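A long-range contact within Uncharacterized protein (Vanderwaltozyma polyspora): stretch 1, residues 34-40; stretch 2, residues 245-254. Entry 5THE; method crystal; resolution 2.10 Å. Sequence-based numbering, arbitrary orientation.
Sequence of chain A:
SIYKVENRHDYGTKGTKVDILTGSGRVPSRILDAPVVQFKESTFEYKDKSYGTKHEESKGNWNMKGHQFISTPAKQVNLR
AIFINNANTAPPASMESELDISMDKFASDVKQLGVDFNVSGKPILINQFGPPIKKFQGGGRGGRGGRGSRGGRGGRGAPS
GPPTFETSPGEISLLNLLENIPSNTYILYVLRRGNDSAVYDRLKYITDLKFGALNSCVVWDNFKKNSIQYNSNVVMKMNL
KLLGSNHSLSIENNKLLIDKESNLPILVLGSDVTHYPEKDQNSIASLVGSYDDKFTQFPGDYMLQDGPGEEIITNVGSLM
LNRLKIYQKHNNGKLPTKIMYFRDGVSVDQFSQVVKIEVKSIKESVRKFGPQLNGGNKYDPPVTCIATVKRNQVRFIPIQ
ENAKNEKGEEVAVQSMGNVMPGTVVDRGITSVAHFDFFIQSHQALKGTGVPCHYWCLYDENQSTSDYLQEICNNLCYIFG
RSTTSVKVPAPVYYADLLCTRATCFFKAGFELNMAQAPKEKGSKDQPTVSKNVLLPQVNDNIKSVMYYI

Stretch 1 (34-40) APVVQFK
Stretch 2, residues 245-254: SNHSLSIENN

A short antiparallel ladder often holds together segments far apart in sequence, and side chains beyond its end can add bonds to those of the backbone. Residues 34-40 and 245-254 of this protein, whose touching residues lie at least 208 positions apart, illustrate the principle with 454 Å² of buried surface, both sides summed.

The two chains run antiparallel. Gln38 and Ser248 form the hydrogen-bonded pair, with CA atoms 5.0 Å apart: Gln38 N donates to Ser248 O at 2.6 Å, nearly linearly (173°), and Ser248 N donates to Gln38 O at 3.0 Å. Val37 and Leu249 form the adjacent non-hydrogen-bonded pair, with CA atoms 4.7 Å apart, and Phe39 lies across from His247 (CA to CA 5.0 Å). Beyond the bridges, Ser250 N donates to Val36 O at 2.9 Å. The same carbonyl receives a CA-H...O contact, Leu249 CA to Val36 O at 3.3 Å, and another joins His247 CA to Gln38 O at 3.3 Å. Backbone torsions are extended at Val36 (-75/121), Val37 (-83/131) and Gln38 (-107/126), and at Ser248 (-145/-172) and Leu249 (-92/162).

After Leu249 the second stretch turns into a helix, 251-254. Ser250 (-64/161) is its N-cap: its p rotamer (chi1 71°) places OG to accept from Asn253 N at 3.1 Å, while Ser250 OG donates to Asn253 OD1 at 2.7 Å. Asn254 N to Ser250 O, 2.9 Å, adds a backbone bond. Asn253, chi1 m and chi2 117°, points its CA-to-CB bond toward the first stretch, and its OD1 also accepts from Val36 N at 2.8 Å. One side-chain oxygen thus links the cap to the partner backbone, extending the pairing past the strands. Val36 has chi1 t; its CB, placed by the backbone, lies 3.4 Å from Asn253 OD1 and 3.6 Å from Ser250 OG.

Gln38 and Ser248 project from the same face of the sheet, with Gln38 CB 3.5 Å from Ser248 OG. Gln38 is t, p, with chi3 60°, a folded conformation that lets NE2 donate to its neighbour's carbonyl, Phe39 O, at 2.7 Å. Its other terminal atom, Gln38 OE1, accepts from a water at 2.7 Å; that water's oxygen accepts from Ile251 N at 2.8 Å, bridging the stretches at the start of the helix. Ser248, chi1 p, likewise turns to local backbone, with Ser248 OG donating to Leu249 O at 2.9 Å.

Apolar contact completes the packing. The CA-to-CB bond of Leu249 (m, t) points away overall, although CB still touches the first stretch, and the end of the side chain comes nearer, with Leu249 CD2 3.5 Å from CG of Pro35, whose ring is C-gamma endo. Pro35 CB also lies 3.6 Å from Asn253 CG. His247 (chi1 63°, chi2 -80°) points its CA-to-CB bond toward the first stretch; its CB is 3.9 Å from CG1 of Val37 (chi1 t) and 4.1 Å from CD1 of Phe39 (chi1 -46°, chi2 -72°), an oblique approach to the phenyl ring.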

# COMPACT_ATOMS: atom_id res chain seq x y z
N ALA A 34 14.14 8.86 11.66
CA ALA A 34 13.79 8.14 10.45
C ALA A 34 14.70 6.92 10.31
O ALA A 34 15.82 6.93 10.81
CB ALA A 34 13.95 9.04 9.23
N PRO A 35 14.24 5.87 9.64
CA PRO A 35 15.17 4.81 9.25
C PRO A 35 16.05 5.29 8.12
O PRO A 35 15.80 6.31 7.47
CB PRO A 35 14.25 3.67 8.79
CG PRO A 35 13.02 4.40 8.26
CD PRO A 35 12.86 5.62 9.17
N VAL A 36 17.09 4.52 7.86
CA VAL A 36 17.91 4.74 6.68
C VAL A 36 17.14 4.25 5.46
O VAL A 36 16.77 3.08 5.38
CB VAL A 36 19.26 4.02 6.80
CG1 VAL A 36 20.08 4.22 5.56
CG2 VAL A 36 20.00 4.51 8.04
N VAL A 37 16.88 5.15 4.51
CA VAL A 37 16.25 4.73 3.27
C VAL A 37 17.32 4.20 2.33
O VAL A 37 18.36 4.83 2.14
CB VAL A 37 15.47 5.90 2.62
CG1 VAL A 37 14.91 5.46 1.26
CG2 VAL A 37 14.34 6.36 3.54
N GLN A 38 17.08 3.03 1.76
CA GLN A 38 18.07 2.33 0.94
C GLN A 38 17.69 2.42 -0.53
O GLN A 38 16.59 2.03 -0.90
CB GLN A 38 18.17 0.86 1.37
CG GLN A 38 19.13 0.05 0.52
CD GLN A 38 20.57 0.36 0.85
OE1 GLN A 38 20.99 0.18 1.98
NE2 GLN A 38 21.33 0.85 -0.12
N PHE A 39 18.62 2.90 -1.36
CA PHE A 39 18.52 2.82 -2.81
C PHE A 39 19.49 1.75 -3.31
O PHE A 39 20.11 1.03 -2.52
CB PHE A 39 18.80 4.19 -3.44
CG PHE A 39 18.07 5.32 -2.78
CD1 PHE A 39 16.70 5.46 -2.93
CD2 PHE A 39 18.75 6.22 -1.97
CE1 PHE A 39 16.02 6.50 -2.30
CE2 PHE A 39 18.08 7.25 -1.34
CZ PHE A 39 16.71 7.39 -1.50
N LYS A 40 19.62 1.63 -4.64
CA LYS A 40 20.49 0.59 -5.19
C LYS A 40 21.93 0.74 -4.70
O LYS A 40 22.55 -0.23 -4.26
CB LYS A 40 20.47 0.62 -6.72
CG LYS A 40 21.14 -0.60 -7.32
CD LYS A 40 21.15 -0.58 -8.84
CE LYS A 40 21.18 -2.01 -9.35
NZ LYS A 40 21.99 -2.14 -10.59
N SER A 245 12.02 -3.74 -6.77
CA SER A 245 12.13 -3.02 -5.52
C SER A 245 12.59 -1.62 -5.88
O SER A 245 13.55 -1.47 -6.65
CB SER A 245 13.13 -3.67 -4.55
OG SER A 245 12.77 -5.00 -4.29
N ASN A 246 11.91 -0.61 -5.36
CA ASN A 246 12.36 0.76 -5.60
C ASN A 246 13.33 1.18 -4.51
O ASN A 246 14.55 1.09 -4.68
CB ASN A 246 11.15 1.68 -5.70
CG ASN A 246 10.26 1.29 -6.85
OD1 ASN A 246 10.75 0.75 -7.83
ND2 ASN A 246 8.95 1.52 -6.72
N HIS A 247 12.81 1.64 -3.38
CA HIS A 247 13.61 1.85 -2.19
C HIS A 247 13.17 0.86 -1.13
O HIS A 247 12.11 0.24 -1.22
CB HIS A 247 13.47 3.28 -1.67
CG HIS A 247 12.07 3.63 -1.24
ND1 HIS A 247 11.07 3.98 -2.12
CD2 HIS A 247 11.51 3.66 -0.00
CE1 HIS A 247 9.96 4.23 -1.46
NE2 HIS A 247 10.20 4.04 -0.17
N SER A 248 14.01 0.73 -0.11
CA SER A 248 13.70 -0.07 1.05
C SER A 248 14.31 0.63 2.24
O SER A 248 14.81 1.76 2.14
CB SER A 248 14.22 -1.51 0.90
OG SER A 248 15.63 -1.59 1.15
N LEU A 249 14.28 -0.04 3.39
CA LEU A 249 15.07 0.39 4.53
C LEU A 249 16.42 -0.31 4.50
O LEU A 249 16.60 -1.34 3.83
CB LEU A 249 14.34 0.08 5.84
CG LEU A 249 12.93 0.65 5.93
CD1 LEU A 249 12.39 0.42 7.34
CD2 LEU A 249 12.95 2.13 5.57
N SER A 250 17.37 0.24 5.23
CA SER A 250 18.68 -0.40 5.32
C SER A 250 18.57 -1.77 5.98
O SER A 250 17.60 -2.08 6.67
CB SER A 250 19.66 0.46 6.11
OG SER A 250 19.31 0.44 7.49
N ILE A 251 19.60 -2.58 5.75
CA ILE A 251 19.71 -3.89 6.40
C ILE A 251 19.64 -3.74 7.92
O ILE A 251 18.96 -4.52 8.60
CB ILE A 251 21.02 -4.58 5.96
CG1 ILE A 251 20.85 -5.14 4.54
CG2 ILE A 251 21.46 -5.65 6.99
CD1 ILE A 251 22.07 -5.86 4.01
N GLU A 252 20.37 -2.77 8.47
CA GLU A 252 20.33 -2.54 9.91
C GLU A 252 18.90 -2.32 10.39
O GLU A 252 18.46 -2.92 11.38
CB GLU A 252 21.23 -1.35 10.26
CG GLU A 252 21.53 -1.17 11.74
CD GLU A 252 22.05 -2.44 12.42
OE1 GLU A 252 21.74 -2.63 13.61
OE2 GLU A 252 22.76 -3.24 11.77
N ASN A 253 18.15 -1.47 9.69
CA ASN A 253 16.77 -1.20 10.08
C ASN A 253 15.88 -2.43 9.92
O ASN A 253 14.99 -2.67 10.74
CB ASN A 253 16.21 -0.04 9.25
CG ASN A 253 16.82 1.30 9.61
OD1 ASN A 253 17.47 1.94 8.80
ND2 ASN A 253 16.58 1.75 10.84
N ASN A 254 16.11 -3.23 8.88
CA ASN A 254 15.24 -4.40 8.67
C ASN A 254 15.40 -5.45 9.77
O ASN A 254 14.49 -6.27 9.95
CB ASN A 254 15.50 -5.02 7.30
CG ASN A 254 14.98 -4.17 6.16
OD1 ASN A 254 13.97 -3.47 6.31
ND2 ASN A 254 15.65 -4.24 5.02
O HOH W 1 21.15 -2.05 3.47